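Local atomic coordinates of agmatinase (Deinococcus radiodurans, PDB entry 1WOH), a protein that probably hydrolyses agmatine to putrescine and urea, using two manganese ions per subunit. Residues R45-A51 with E274-L279; A54-S59 with E286-A290; D85-P89 with R99-A103; S124-L128 with F163-A169; G180-L184 with E245-L249. One frame throughout, in Å; residues are numbered along the deposited sequence.

Contact 1. Residues R45-A51 with E274-L279; sequences RPGARFA and ELAPNL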
# COMPACT_ATOMS: atom_id res chain seq x y z
N ARG A 45 -7.48 4.06 15.34
CA ARG A 45 -6.62 3.19 14.52
C ARG A 45 -5.31 2.73 15.18
O ARG A 45 -4.42 3.54 15.44
CB ARG A 45 -6.31 3.92 13.20
CG ARG A 45 -7.56 4.33 12.43
CD ARG A 45 -7.23 5.01 11.10
NE ARG A 45 -6.53 6.28 11.29
CZ ARG A 45 -6.02 6.99 10.28
NH1 ARG A 45 -6.13 6.56 9.03
NH2 ARG A 45 -5.38 8.13 10.53
N PRO A 46 -5.15 1.42 15.42
CA PRO A 46 -3.95 0.86 16.05
C PRO A 46 -2.71 0.92 15.16
O PRO A 46 -2.81 1.18 13.95
CB PRO A 46 -4.32 -0.59 16.34
CG PRO A 46 -5.79 -0.70 16.04
CD PRO A 46 -6.06 0.34 15.00
N GLY A 47 -1.55 0.67 15.75
CA GLY A 47 -0.32 0.68 14.99
C GLY A 47 0.84 1.27 15.75
O GLY A 47 2.00 0.99 15.44
N ALA A 48 0.54 2.09 16.76
CA ALA A 48 1.59 2.72 17.55
C ALA A 48 2.45 1.70 18.29
O ALA A 48 3.53 2.05 18.78
CB ALA A 48 0.97 3.72 18.54
N ARG A 49 2.01 0.44 18.37
CA ARG A 49 2.83 -0.56 19.05
C ARG A 49 4.08 -0.82 18.24
O ARG A 49 5.08 -1.34 18.75
CB ARG A 49 2.05 -1.87 19.24
CG ARG A 49 1.65 -2.54 17.93
CD ARG A 49 0.25 -3.11 18.06
NE ARG A 49 0.23 -4.43 18.66
CZ ARG A 49 -0.81 -4.96 19.29
NH1 ARG A 49 -1.93 -4.27 19.44
NH2 ARG A 49 -0.72 -6.19 19.76
N PHE A 50 4.04 -0.46 16.96
CA PHE A 50 5.17 -0.66 16.06
C PHE A 50 6.06 0.59 15.97
O PHE A 50 7.09 0.57 15.30
CB PHE A 50 4.68 -0.98 14.64
CG PHE A 50 3.70 -2.12 14.57
CD1 PHE A 50 4.06 -3.39 14.99
CD2 PHE A 50 2.42 -1.92 14.04
CE1 PHE A 50 3.15 -4.46 14.89
CE2 PHE A 50 1.52 -2.98 13.93
CZ PHE A 50 1.89 -4.25 14.36
N ALA A 51 5.65 1.67 16.63
CA ALA A 51 6.40 2.92 16.57
C ALA A 51 7.81 2.87 17.17
O ALA A 51 8.75 3.40 16.58
CB ALA A 51 5.61 4.04 17.21
N GLU A 274 2.18 8.23 19.88
CA GLU A 274 1.13 8.17 18.86
C GLU A 274 1.56 8.04 17.40
O GLU A 274 0.76 8.23 16.49
CB GLU A 274 0.20 9.38 19.02
CG GLU A 274 -0.62 9.38 20.33
CD GLU A 274 -1.82 8.44 20.31
OE1 GLU A 274 -2.31 8.12 19.21
OE2 GLU A 274 -2.29 8.03 21.40
N LEU A 275 2.82 7.71 17.16
CA LEU A 275 3.28 7.52 15.79
C LEU A 275 2.71 6.17 15.34
O LEU A 275 2.80 5.18 16.07
CB LEU A 275 4.81 7.45 15.75
CG LEU A 275 5.63 7.79 14.50
CD1 LEU A 275 6.89 6.92 14.50
CD2 LEU A 275 4.83 7.57 13.24
N ALA A 276 2.11 6.12 14.14
CA ALA A 276 1.56 4.88 13.59
C ALA A 276 2.22 4.68 12.23
O ALA A 276 1.71 5.17 11.22
CB ALA A 276 0.05 4.98 13.42
N PRO A 277 3.35 3.97 12.19
CA PRO A 277 4.10 3.71 10.94
C PRO A 277 3.28 3.04 9.85
O PRO A 277 3.48 3.29 8.66
CB PRO A 277 5.25 2.82 11.40
CG PRO A 277 5.40 3.15 12.85
CD PRO A 277 3.98 3.27 13.32
N ASN A 278 2.35 2.19 10.27
CA ASN A 278 1.49 1.45 9.36
C ASN A 278 0.52 2.35 8.61
O ASN A 278 -0.07 1.94 7.60
CB ASN A 278 0.70 0.40 10.13
CG ASN A 278 -0.07 1.00 11.29
OD1 ASN A 278 0.49 1.76 12.09
ND2 ASN A 278 -1.35 0.67 11.39
N LEU A 279 0.36 3.58 9.09
CA LEU A 279 -0.56 4.53 8.47
C LEU A 279 0.14 5.52 7.55
O LEU A 279 -0.49 6.46 7.05
CB LEU A 279 -1.36 5.27 9.53
CG LEU A 279 -2.30 4.37 10.35
CD1 LEU A 279 -3.00 5.20 11.41
CD2 LEU A 279 -3.32 3.71 9.44
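Two loops of the arginase-type alpha/beta fold pack against each other here, both following strands of the central parallel sheet: 45-51 ends the loop between strand 31-36 and helix 51-59, and 274-279 runs from strand 266-273 toward helix 284-302. Each carries a short 3-10 turn, and CA of Ala48 comes within 4.5 Å of CA of Ala276. In the middle the backbones come close. Gly47 has a positive phi, and its CA lies 3.2 Å from Asn278 OD1; a CB there would collide with that oxygen. Ala48 CA makes a CA-H...O contact with Leu275 O at 3.1 Å. Ala51 CB then packs on Leu275 CB at 3.8 Å and, more loosely, on Pro277 CD at 4.3 Å. At the other end Leu279 CD1 covers one face of the Arg45 guanidinium, 3.7 Å from CZ, while Arg45 NH1 hydrogen-bonds to Thr282 O of a neighbouring subunit. Glu274 connects the contact with the manganese site: its carboxylate accepts a hydrogen bond from the backbone N of the metal ligand His121. The direct hydrogen bond between the loops runs from Asn278 ND2 to Pro46 O, 3.0 Å long and nearly straight at 160°.

Contact 2. Residues A54-S59 with E286-A290; sequences ALREAS and ELLMA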
# COMPACT_ATOMS: atom_id res chain seq x y z
N ALA A 54 9.96 1.31 14.55
CA ALA A 54 10.11 2.18 13.38
C ALA A 54 11.00 3.38 13.69
O ALA A 54 11.78 3.82 12.85
CB ALA A 54 8.75 2.65 12.92
N LEU A 55 10.88 3.91 14.91
CA LEU A 55 11.69 5.06 15.30
C LEU A 55 13.17 4.70 15.38
O LEU A 55 14.02 5.52 15.04
CB LEU A 55 11.19 5.62 16.64
CG LEU A 55 9.90 6.45 16.51
CD1 LEU A 55 9.23 6.63 17.86
CD2 LEU A 55 10.24 7.80 15.88
N ARG A 56 13.47 3.49 15.85
CA ARG A 56 14.86 3.04 15.92
C ARG A 56 15.41 2.92 14.50
O ARG A 56 16.48 3.43 14.19
CB ARG A 56 14.96 1.69 16.64
CG ARG A 56 14.62 1.74 18.13
CD ARG A 56 14.81 0.38 18.80
NE ARG A 56 14.81 0.50 20.25
CZ ARG A 56 13.78 0.22 21.04
NH1 ARG A 56 12.63 -0.21 20.53
NH2 ARG A 56 13.90 0.36 22.36
N GLU A 57 14.66 2.24 13.64
CA GLU A 57 15.08 2.08 12.26
C GLU A 57 15.32 3.45 11.63
O GLU A 57 16.35 3.69 10.99
CB GLU A 57 14.02 1.32 11.46
CG GLU A 57 13.76 -0.09 11.98
CD GLU A 57 12.56 -0.76 11.32
OE1 GLU A 57 12.28 -1.92 11.65
OE2 GLU A 57 11.90 -0.12 10.47
N ALA A 58 14.38 4.37 11.83
CA ALA A 58 14.51 5.71 11.26
C ALA A 58 15.66 6.52 11.86
O ALA A 58 16.21 7.40 11.20
CB ALA A 58 13.19 6.48 11.41
N SER A 59 16.01 6.24 13.11
CA SER A 59 17.08 6.98 13.76
C SER A 59 18.45 6.68 13.16
O SER A 59 19.41 7.42 13.40
CB SER A 59 17.11 6.69 15.27
OG SER A 59 17.61 5.40 15.53
N GLU A 286 7.97 8.44 10.41
CA GLU A 286 8.98 7.97 11.36
C GLU A 286 10.34 8.61 11.12
O GLU A 286 11.10 8.85 12.06
CB GLU A 286 9.11 6.44 11.35
CG GLU A 286 9.37 5.80 9.99
CD GLU A 286 8.10 5.26 9.36
OE1 GLU A 286 8.14 4.12 8.85
OE2 GLU A 286 7.07 5.98 9.37
N LEU A 287 10.64 8.90 9.86
CA LEU A 287 11.92 9.53 9.54
C LEU A 287 11.99 10.92 10.16
O LEU A 287 12.97 11.25 10.84
CB LEU A 287 12.10 9.61 8.02
CG LEU A 287 12.48 8.25 7.42
CD1 LEU A 287 12.42 8.28 5.90
CD2 LEU A 287 13.89 7.88 7.89
N LEU A 288 10.95 11.72 9.96
CA LEU A 288 10.90 13.06 10.51
C LEU A 288 10.82 13.08 12.03
O LEU A 288 11.45 13.93 12.66
CB LEU A 288 9.72 13.84 9.93
CG LEU A 288 10.05 14.68 8.70
CD1 LEU A 288 10.64 13.78 7.61
CD2 LEU A 288 8.80 15.39 8.20
N MET A 289 10.06 12.17 12.62
CA MET A 289 9.94 12.15 14.07
C MET A 289 11.20 11.65 14.78
O MET A 289 11.47 12.04 15.92
CB MET A 289 8.71 11.35 14.50
CG MET A 289 7.40 12.05 14.16
SD MET A 289 7.14 13.69 14.93
CE MET A 289 8.32 13.66 16.27
N ALA A 290 11.96 10.78 14.13
CA ALA A 290 13.21 10.31 14.73
C ALA A 290 14.17 11.51 14.72
O ALA A 290 14.92 11.72 15.68
CB ALA A 290 13.79 9.16 13.92
O HOH W 1 15.86 10.27 10.93
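Ala58, Glu286 and Ala290 give up the most surface where helix 51-59 crosses helix 284-302, two sheet-flanking helices of the arginase-type alpha/beta fold whose segments lie 227 residues apart. The short axes approach to 8.1 Å at a crossing angle of -75°, a close and steep packing that small residues make possible. Ala58 sits in the middle with its CA-to-CB bond directed at the other helix: its CB is 3.2 Å from Glu286 O, 3.7 Å from Ala290 CB and 3.9 Å from Leu287 CD2, thus resting among residues about one turn apart. Ala290 CB answers from the opposite helix, also lying 3.8 Å from Leu55 O and 3.8 Å from Ser59 N, so that it packs on the backbone of helix 51-59 as well as on Ala58. Glu286 takes part through the aliphatic base of its side chain, with CB 4.1 Å from Ala54 CB and 4.1 Å from Ala58 CB. Leu55 widens the interface by bringing CD2 to 4.1 Å from Met289 CB. Beyond it, Leu55 and Met289 both touch Leu272 of strand 266-273, which places the crossing against the central sheet. No direct hydrogen bond joins the segments, but one water donates to Ala58 O at 2.9 Å and to Leu287 O at 3.1 Å. Cohesion therefore rests mainly on close apolar packing, with this water linking two backbone carbonyls beside it.

Contact 3. Residues D85-P89 with R99-A103; sequences DVILP and RITEA
The chain leaves strand 80-85 at Asp85 and runs extended through Val86, Ile87, Leu88 and Pro89 (phi -67° to -96°, psi 106° to 179°), passing alongside residues 99-103 of the following helix 93-108. The nearest CA pair is Val86 and Ile100, 6.0 Å apart. Val86, in the t rotamer, points toward the helix and spreads its two methyls over it: CG1 reaches Arg99 O at 3.6 Å and Ile100 CG1 at 4.0 Å, while CG2 meets Ala103 CB at 3.8 Å. Ile100 (m, chi2 t) also receives Leu88 CD2 on its CG1 at 4.0 Å; Leu88 CB points away, but its m,t conformation returns the methyl to the helix. Ile87 is likewise m,t, yet its end leads away. Arg99 CB lies 3.8 Å from Val86 CG1; chi1 is m, and a nearly extended chain (chi2 -164°, chi3 -173°, chi4 159°) carries the guanidinium along the loop to Ile87-Pro89. There NH1 donates to Ile87 O at 3.0 Å (163°), with the oxygen near the guanidinium plane, and lies 3.9 Å from Pro89 CD. Arg99 NH2 forms a salt bridge with Asp154 of a neighbouring subunit. This is the first half of a beta-alpha-beta crossover: strand 80-85 and helix 93-108 lead on to parallel strand 114-118, with strand 31-36 between the two in the sheet. Val86 and Ala103 also rest on Leu34 of strand 31-36, and Ile100 reaches both Val36 and helix 124-128.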
# COMPACT_ATOMS: atom_id res chain seq x y z
N ASP A 85 12.91 -2.42 25.16
CA ASP A 85 11.50 -2.14 25.42
C ASP A 85 11.01 -2.72 26.74
O ASP A 85 11.53 -3.73 27.22
CB ASP A 85 10.60 -2.74 24.34
CG ASP A 85 10.76 -2.09 22.98
OD1 ASP A 85 11.35 -0.99 22.90
OD2 ASP A 85 10.28 -2.68 22.00
N VAL A 86 10.00 -2.08 27.31
CA VAL A 86 9.39 -2.57 28.53
C VAL A 86 8.73 -3.89 28.10
O VAL A 86 8.16 -3.97 27.00
CB VAL A 86 8.30 -1.59 29.04
CG1 VAL A 86 7.64 -2.12 30.30
CG2 VAL A 86 8.91 -0.22 29.29
N ILE A 87 8.83 -4.93 28.93
CA ILE A 87 8.21 -6.21 28.60
C ILE A 87 6.75 -6.10 29.01
O ILE A 87 6.42 -6.12 30.20
CB ILE A 87 8.86 -7.37 29.35
CG1 ILE A 87 10.32 -7.51 28.91
CG2 ILE A 87 8.11 -8.67 29.06
CD1 ILE A 87 11.09 -8.59 29.64
N LEU A 88 5.89 -5.97 28.02
CA LEU A 88 4.47 -5.81 28.26
C LEU A 88 3.68 -7.10 28.19
O LEU A 88 4.00 -8.00 27.40
CB LEU A 88 3.89 -4.84 27.24
CG LEU A 88 4.54 -3.46 27.21
CD1 LEU A 88 4.08 -2.71 25.96
CD2 LEU A 88 4.18 -2.69 28.48
N PRO A 89 2.63 -7.22 29.01
CA PRO A 89 1.79 -8.42 29.00
C PRO A 89 0.75 -8.13 27.93
O PRO A 89 0.77 -7.07 27.31
CB PRO A 89 1.17 -8.40 30.38
CG PRO A 89 0.92 -6.93 30.60
CD PRO A 89 2.23 -6.31 30.11
N ARG A 99 4.86 -2.04 35.03
CA ARG A 99 6.12 -2.41 34.39
C ARG A 99 6.77 -1.21 33.70
O ARG A 99 7.99 -1.08 33.70
CB ARG A 99 5.90 -3.54 33.40
CG ARG A 99 5.64 -4.86 34.09
CD ARG A 99 5.81 -6.02 33.15
NE ARG A 99 5.40 -7.28 33.77
CZ ARG A 99 5.06 -8.36 33.08
NH1 ARG A 99 5.10 -8.33 31.75
NH2 ARG A 99 4.68 -9.46 33.71
N ILE A 100 5.95 -0.35 33.11
CA ILE A 100 6.45 0.84 32.43
C ILE A 100 7.10 1.80 33.43
O ILE A 100 8.18 2.33 33.19
CB ILE A 100 5.30 1.57 31.69
CG1 ILE A 100 4.78 0.68 30.55
CG2 ILE A 100 5.78 2.90 31.13
CD1 ILE A 100 3.46 1.13 29.95
N THR A 101 6.43 2.02 34.56
CA THR A 101 6.96 2.90 35.59
C THR A 101 8.27 2.37 36.17
O THR A 101 9.22 3.13 36.38
CB THR A 101 5.96 3.08 36.75
OG1 THR A 101 4.75 3.66 36.26
CG2 THR A 101 6.56 3.98 37.84
N GLU A 102 8.32 1.07 36.42
CA GLU A 102 9.52 0.46 36.98
C GLU A 102 10.70 0.57 36.02
O GLU A 102 11.80 0.95 36.42
CB GLU A 102 9.27 -1.01 37.34
CG GLU A 102 10.50 -1.75 37.86
CD GLU A 102 11.12 -1.10 39.09
OE1 GLU A 102 12.20 -1.56 39.53
OE2 GLU A 102 10.54 -0.12 39.62
N ALA A 103 10.47 0.25 34.75
CA ALA A 103 11.53 0.32 33.76
C ALA A 103 11.99 1.77 33.58
O ALA A 103 13.18 2.03 33.46
CB ALA A 103 11.04 -0.24 32.42

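Contact 4. Residues S124-L128 with F163-A169; sequences SYPLL and FRRACEA
Two helices flanking the parallel sheet of the arginase-type alpha/beta fold, 124-128 and 162-169, run side by side in nearly the same direction. Their short axes come within 8.4 Å and cross at -24°; the nearest CA atoms are those of Tyr125 and Ala166, 5.0 Å apart. Helical backbone angles hold through both segments, with Leu128 N bonded to Ser124 O and Cys167 N to Phe163 O. Phe163 (chi1 m, chi2 110°) starts with CB directed away, but its ring returns so that CZ lies 4.4 Å from Ser124 CB and CE2 4.0 Å from Leu128 CD1. That ring also meets His121, a manganese ligand, with the planes at about 85°. Arg165 (m, m, p) places CB over the face of the Tyr125 ring, a CH-pi contact 3.5 Å from the centroid and 11° off the normal. Its guanidinium turns away to salt bridges with Glu168 (Arg165 NE to OE2 2.8 Å, NH2 to OE1 3.0 Å) and Asp150. Ala166 CB packs at 3.7 Å on Leu128 CD1 (m,t rotamer). Glu168, chi1 p, sends its carboxylate back toward Arg165. Ala169 CB meets the edge of the Tyr125 ring, 3.8 Å from CE1. Tyr125 is t with chi2 45°, and beyond its ring one water lies 3.2 Å from Tyr125 OH and donates to Arg165 O at 2.9 Å and Glu168 OE2 at 3.0 Å.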
# COMPACT_ATOMS: atom_id res chain seq x y z
N SER A 124 2.19 7.93 28.66
CA SER A 124 2.75 9.09 29.36
C SER A 124 2.44 9.05 30.85
O SER A 124 3.21 9.56 31.66
CB SER A 124 2.22 10.40 28.77
OG SER A 124 2.61 10.56 27.42
N TYR A 125 1.32 8.45 31.22
CA TYR A 125 0.95 8.37 32.63
C TYR A 125 1.96 7.53 33.42
O TYR A 125 2.60 8.04 34.34
CB TYR A 125 -0.48 7.82 32.78
CG TYR A 125 -0.81 7.33 34.18
CD1 TYR A 125 -0.45 8.07 35.30
CD2 TYR A 125 -1.47 6.11 34.37
CE1 TYR A 125 -0.74 7.61 36.59
CE2 TYR A 125 -1.78 5.65 35.65
CZ TYR A 125 -1.41 6.40 36.76
OH TYR A 125 -1.68 5.94 38.03
N PRO A 126 2.13 6.24 33.08
CA PRO A 126 3.09 5.44 33.84
C PRO A 126 4.53 5.94 33.73
O PRO A 126 5.33 5.76 34.65
CB PRO A 126 2.89 4.02 33.30
CG PRO A 126 2.36 4.24 31.92
CD PRO A 126 1.40 5.40 32.11
N LEU A 127 4.86 6.56 32.60
CA LEU A 127 6.20 7.11 32.40
C LEU A 127 6.41 8.23 33.42
O LEU A 127 7.42 8.27 34.13
CB LEU A 127 6.31 7.70 30.98
CG LEU A 127 7.17 7.06 29.89
CD1 LEU A 127 7.45 5.61 30.19
CD2 LEU A 127 6.45 7.23 28.55
N LEU A 128 5.44 9.13 33.51
CA LEU A 128 5.54 10.25 34.44
C LEU A 128 5.62 9.83 35.90
O LEU A 128 6.25 10.52 36.70
CB LEU A 128 4.37 11.22 34.23
CG LEU A 128 4.56 12.15 33.02
CD1 LEU A 128 3.26 12.88 32.69
CD2 LEU A 128 5.68 13.14 33.34
N PHE A 163 -2.63 12.69 31.20
CA PHE A 163 -2.22 13.79 32.06
C PHE A 163 -3.13 13.99 33.26
O PHE A 163 -2.72 14.57 34.27
CB PHE A 163 -2.08 15.07 31.24
CG PHE A 163 -0.99 14.98 30.21
CD1 PHE A 163 -1.30 14.92 28.86
CD2 PHE A 163 0.34 14.89 30.60
CE1 PHE A 163 -0.29 14.75 27.90
CE2 PHE A 163 1.36 14.72 29.66
CZ PHE A 163 1.04 14.66 28.31
N ARG A 164 -4.36 13.50 33.16
CA ARG A 164 -5.30 13.61 34.27
C ARG A 164 -4.86 12.58 35.31
O ARG A 164 -4.81 12.87 36.51
CB ARG A 164 -6.72 13.30 33.77
CG ARG A 164 -7.83 13.63 34.77
CD ARG A 164 -7.86 15.13 35.10
NE ARG A 164 -9.02 15.48 35.92
CZ ARG A 164 -10.22 15.80 35.45
NH1 ARG A 164 -10.45 15.83 34.14
NH2 ARG A 164 -11.20 16.06 36.30
N ARG A 165 -4.53 11.38 34.84
CA ARG A 165 -4.06 10.31 35.73
C ARG A 165 -2.73 10.71 36.34
O ARG A 165 -2.47 10.48 37.52
CB ARG A 165 -3.89 9.00 34.95
CG ARG A 165 -5.18 8.39 34.41
CD ARG A 165 -6.05 7.85 35.55
NE ARG A 165 -6.89 8.88 36.15
CZ ARG A 165 -7.97 9.39 35.56
NH1 ARG A 165 -8.34 8.96 34.36
NH2 ARG A 165 -8.68 10.33 36.16
N ALA A 166 -1.87 11.32 35.53
CA ALA A 166 -0.56 11.75 35.99
C ALA A 166 -0.68 12.76 37.15
O ALA A 166 -0.03 12.60 38.19
CB ALA A 166 0.24 12.37 34.83
N CYS A 167 -1.49 13.79 36.96
CA CYS A 167 -1.65 14.81 37.98
C CYS A 167 -2.21 14.27 39.28
O CYS A 167 -1.75 14.66 40.36
CB CYS A 167 -2.52 15.95 37.46
SG CYS A 167 -1.63 17.05 36.31
N GLU A 168 -3.18 13.38 39.21
CA GLU A 168 -3.74 12.85 40.45
C GLU A 168 -2.76 11.90 41.15
O GLU A 168 -2.86 11.68 42.35
CB GLU A 168 -5.09 12.17 40.19
CG GLU A 168 -5.17 11.30 38.97
CD GLU A 168 -6.53 10.63 38.83
OE1 GLU A 168 -7.55 11.35 38.70
OE2 GLU A 168 -6.58 9.39 38.84
N ALA A 169 -1.80 11.36 40.40
CA ALA A 169 -0.82 10.46 40.99
C ALA A 169 0.46 11.17 41.41
O ALA A 169 1.24 10.64 42.21
CB ALA A 169 -0.49 9.34 40.01
O HOH W 2 -3.81 8.21 38.72

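Contact 5. Residues G180-L184 with E245-L249; sequences GLRGL and EPDGL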
# COMPACT_ATOMS: atom_id res chain seq x y z
N GLY A 180 -0.78 23.47 20.42
CA GLY A 180 -1.19 22.83 19.18
C GLY A 180 -2.63 22.37 19.13
O GLY A 180 -3.07 21.84 18.10
N LEU A 181 -3.37 22.58 20.21
CA LEU A 181 -4.76 22.14 20.29
C LEU A 181 -5.64 22.67 19.16
O LEU A 181 -5.58 23.85 18.80
CB LEU A 181 -5.37 22.55 21.63
CG LEU A 181 -4.71 22.02 22.91
CD1 LEU A 181 -5.51 22.48 24.12
CD2 LEU A 181 -4.65 20.49 22.88
N ARG A 182 -6.48 21.78 18.63
CA ARG A 182 -7.40 22.12 17.55
C ARG A 182 -8.38 20.97 17.36
O ARG A 182 -8.16 19.87 17.87
CB ARG A 182 -6.61 22.36 16.26
CG ARG A 182 -5.79 21.15 15.81
CD ARG A 182 -4.80 21.55 14.72
NE ARG A 182 -4.13 20.40 14.13
CZ ARG A 182 -3.02 19.83 14.60
NH1 ARG A 182 -2.42 20.31 15.69
NH2 ARG A 182 -2.50 18.79 13.96
N GLY A 183 -9.46 21.22 16.63
CA GLY A 183 -10.44 20.18 16.40
C GLY A 183 -11.84 20.64 16.75
O GLY A 183 -12.01 21.60 17.50
N LEU A 184 -12.85 19.97 16.21
CA LEU A 184 -14.23 20.35 16.48
C LEU A 184 -14.70 19.96 17.87
O LEU A 184 -15.60 20.59 18.43
CB LEU A 184 -15.18 19.73 15.45
CG LEU A 184 -14.97 20.09 13.98
CD1 LEU A 184 -16.02 19.39 13.15
CD2 LEU A 184 -15.05 21.60 13.80
N GLU A 245 -5.68 15.79 12.82
CA GLU A 245 -6.50 16.99 12.84
C GLU A 245 -5.81 17.97 11.88
O GLU A 245 -4.60 18.19 11.99
CB GLU A 245 -6.53 17.56 14.26
CG GLU A 245 -7.83 18.20 14.68
CD GLU A 245 -9.02 17.28 14.52
OE1 GLU A 245 -9.17 16.30 15.29
OE2 GLU A 245 -9.82 17.53 13.60
N PRO A 246 -6.55 18.55 10.92
CA PRO A 246 -5.94 19.48 9.96
C PRO A 246 -5.36 20.75 10.57
O PRO A 246 -5.68 21.10 11.71
CB PRO A 246 -7.09 19.80 9.01
CG PRO A 246 -8.29 19.77 9.94
CD PRO A 246 -8.02 18.52 10.77
N ASP A 247 -4.50 21.42 9.81
CA ASP A 247 -3.87 22.67 10.21
C ASP A 247 -3.10 22.58 11.52
O ASP A 247 -3.47 23.21 12.50
CB ASP A 247 -4.92 23.76 10.30
CG ASP A 247 -5.78 23.85 9.05
OD1 ASP A 247 -5.21 24.11 7.96
OD2 ASP A 247 -7.01 23.64 9.16
N GLY A 248 -2.02 21.81 11.51
CA GLY A 248 -1.21 21.66 12.70
C GLY A 248 0.15 22.30 12.57
O GLY A 248 0.39 23.12 11.67
N LEU A 249 1.05 21.93 13.47
CA LEU A 249 2.41 22.45 13.51
C LEU A 249 3.25 21.96 12.35
O LEU A 249 3.17 20.80 11.98
CB LEU A 249 3.12 21.99 14.78
CG LEU A 249 2.56 22.39 16.14
CD1 LEU A 249 3.24 21.58 17.21
CD2 LEU A 249 2.78 23.89 16.36
O HOH W 3 -12.14 17.71 14.56
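Arg182 carries the polar part of this contact, its guanidinium lying along the backbone of loop 245-249. NH2 donates to Glu245 O at 2.9 Å and NE to the same oxygen at 3.1 Å, so one carbonyl accepts from two guanidinium nitrogens; a weak bond joins NE to Pro246 O at 3.0 Å. On its own side, Arg182 NH1 donates to Gly180 O at 2.9 Å, and it also bonds to Gly232 O in the loop that contains the manganese ligand Asp231. The extended chi2 and chi3 of Arg182 span the gap, and the Gly248 backbone lies over one face of the guanidinium. Farther out, Glu245 CG lies 3.7 Å from Gly183 CA, and Glu245 CB 3.7 Å from Arg182 NE. A water accepts from Leu184 N at 2.9 Å and donates to Glu245 OE2 at 2.5 Å. The segments join the end of strand 173-181 to the loop after strand 223-229, at the end of the sheet that carries the metal ligands in this arginase-type fold. The direct hydrogen bonds between the segments thus all go from one arginine to backbone carbonyls of the loop, while the Glu245 carboxylate is shared between the water to Leu184 N and a salt bridge to Arg291 of a neighbouring subunit.

From the N terminus, the loop after strand 31-36 opens contact 1 and helix 51-59 opens contact 2; they close in the same order, at 274-279 and 286-290, so the two cross. They also touch, Pro277 against Ala54 and Leu275 against Leu55. Contacts 3, 4 and 5 follow in series inside both long loops: contact 3 closes over only nine intervening residues, contact 4 joins two helices beside the sheet, and contact 5 joins the end of strand 173-181 to the loop after strand 223-229. Arg56 of contact 2 forms a salt bridge with Asp85 of contact 3, and Ile100 packs on Pro126 and Leu127 of contact 4. Contact 5 touches none of the others, and its centre lies about 31 Å from that of contact 3.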